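Long-range contact in variant surface glycoprotein MITat 1.13 (Trypanosoma brucei, PDB 6Z8G), which probably forms part of the dense surface coat by which the parasite evades host immunity through a succession of antigenically distinct variants: residues 68-73 with 86-91. Sequence-based numbering, arbitrary orientation.
Sequences KLVTAA and PLLGAA
Leu69 and Leu88 reach each other's helix through different first torsions: Leu69 sets CG beside its backbone N, whereas Leu88 swings CG anti to N (chi1 -156°), which carries its end across to the facing helix although its CB does not point there. From Leu69, CD1 presses on the methyl of Ala91, 3.5 Å from its CB, and also lies against the Leu87 carbonyl, while CD2 lies 3.9 Å from CB of Leu87, whose side chain it meets at about a right angle. In return, CD1 of Leu88 fits between turns of 68-73, 3.7 Å from Ala73 CB and 4.0 Å from Val70 CA. The side-chain contacts are all apolar and every touching residue is buried; Ala73 and Ala91 meet the leucine methyls, and the segment axes approach to 9.5 Å. Trp341 and Ile344 of helix 336-345 cover Leu69 further, and on the dimer side Val70 packs on Val70 of the second subunit, with Leu88 against its Gly372. Segments 68-73 and 86-91 run roughly antiparallel, their directions 148° apart, near the turn joining helices 34-75 and 78-129, the second segment about two turns into its helix, in the long helical hairpin characteristic of the A-type variant surface glycoprotein N-terminal domain.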
loop_
_atom_site.group_PDB
_atom_site.type_symbol
_atom_site.label_atom_id
_atom_site.label_comp_id
_atom_site.label_asym_id
_atom_site.label_seq_id
_atom_site.Cartn_x
_atom_site.Cartn_y
_atom_site.Cartn_z
ATOM N N LYS B 68 -6.175 15.592 -24.904
ATOM C CA LYS B 68 -7.195 16.145 -25.786
ATOM C C LYS B 68 -6.828 17.557 -26.219
ATOM O O LYS B 68 -7.024 17.927 -27.376
ATOM C CB LYS B 68 -8.551 16.152 -25.087
ATOM C CG LYS B 68 -9.211 14.803 -24.970
ATOM C CD LYS B 68 -10.697 14.966 -24.706
ATOM C CE LYS B 68 -11.063 14.537 -23.312
ATOM N NZ LYS B 68 -12.415 15.059 -22.905
ATOM N N LEU B 69 -6.299 18.366 -25.294
ATOM C CA LEU B 69 -5.956 19.746 -25.628
ATOM C C LEU B 69 -4.855 19.784 -26.669
ATOM O O LEU B 69 -4.938 20.527 -27.644
ATOM C CB LEU B 69 -5.541 20.522 -24.374
ATOM C CG LEU B 69 -6.682 20.953 -23.423
ATOM C CD1 LEU B 69 -6.147 21.399 -22.051
ATOM C CD2 LEU B 69 -7.575 22.024 -24.007
ATOM N N VAL B 70 -3.792 19.007 -26.464
ATOM C CA VAL B 70 -2.711 19.007 -27.438
ATOM C C VAL B 70 -3.243 18.580 -28.790
ATOM O O VAL B 70 -2.963 19.217 -29.812
ATOM C CB VAL B 70 -1.554 18.105 -26.972
ATOM C CG1 VAL B 70 -0.498 18.030 -28.048
ATOM C CG2 VAL B 70 -0.965 18.642 -25.678
ATOM N N THR B 71 -4.047 17.510 -28.811
ATOM C CA THR B 71 -4.570 17.016 -30.085
ATOM C C THR B 71 -5.447 18.065 -30.781
ATOM O O THR B 71 -5.267 18.368 -31.969
ATOM C CB THR B 71 -5.359 15.725 -29.852
ATOM O OG1 THR B 71 -4.563 14.801 -29.098
ATOM C CG2 THR B 71 -5.748 15.068 -31.183
ATOM N N ALA B 72 -6.401 18.635 -30.046
ATOM C CA ALA B 72 -7.288 19.625 -30.640
ATOM C C ALA B 72 -6.522 20.864 -31.064
ATOM O O ALA B 72 -6.824 21.450 -32.100
ATOM C CB ALA B 72 -8.398 19.986 -29.658
ATOM N N ALA B 73 -5.504 21.264 -30.287
ATOM C CA ALA B 73 -4.720 22.442 -30.653
ATOM C C ALA B 73 -4.058 22.278 -32.022
ATOM O O ALA B 73 -3.960 23.243 -32.793
ATOM C CB ALA B 73 -3.657 22.720 -29.599
ATOM N N PRO B 86 -4.315 28.969 -24.445
ATOM C CA PRO B 86 -4.107 29.282 -23.019
ATOM C C PRO B 86 -4.461 28.130 -22.108
ATOM O O PRO B 86 -3.846 27.985 -21.052
ATOM C CB PRO B 86 -5.021 30.495 -22.774
ATOM C CG PRO B 86 -5.285 31.047 -24.132
ATOM C CD PRO B 86 -5.329 29.846 -25.047
ATOM N N LEU B 87 -5.371 27.255 -22.528
ATOM C CA LEU B 87 -5.680 26.089 -21.729
ATOM C C LEU B 87 -4.517 25.115 -21.755
ATOM O O LEU B 87 -4.282 24.404 -20.772
ATOM C CB LEU B 87 -6.946 25.410 -22.249
ATOM C CG LEU B 87 -8.192 26.281 -22.351
ATOM C CD1 LEU B 87 -9.371 25.494 -22.924
ATOM C CD2 LEU B 87 -8.519 26.815 -20.970
ATOM N N LEU B 88 -3.752 25.124 -22.840
ATOM C CA LEU B 88 -2.715 24.121 -23.029
ATOM C C LEU B 88 -1.563 24.335 -22.054
ATOM O O LEU B 88 -1.170 23.413 -21.330
ATOM C CB LEU B 88 -2.240 24.160 -24.476
ATOM C CG LEU B 88 -1.624 22.854 -24.946
ATOM C CD1 LEU B 88 -1.743 22.795 -26.441
ATOM C CD2 LEU B 88 -0.173 22.812 -24.537
ATOM N N GLY B 89 -1.005 25.549 -22.019
ATOM C CA GLY B 89 0.125 25.807 -21.134
ATOM C C GLY B 89 -0.232 25.671 -19.663
ATOM O O GLY B 89 0.569 25.184 -18.855
ATOM N N ALA B 90 -1.426 26.140 -19.279
ATOM C CA ALA B 90 -1.873 25.938 -17.906
ATOM C C ALA B 90 -2.070 24.458 -17.612
ATOM O O ALA B 90 -1.726 23.978 -16.521
ATOM C CB ALA B 90 -3.176 26.696 -17.666
ATOM N N ALA B 91 -2.612 23.718 -18.590
ATOM C CA ALA B 91 -2.897 22.308 -18.364
ATOM C C ALA B 91 -1.623 21.539 -18.138
ATOM O O ALA B 91 -1.578 20.634 -17.302
ATOM C CB ALA B 91 -3.645 21.715 -19.556
#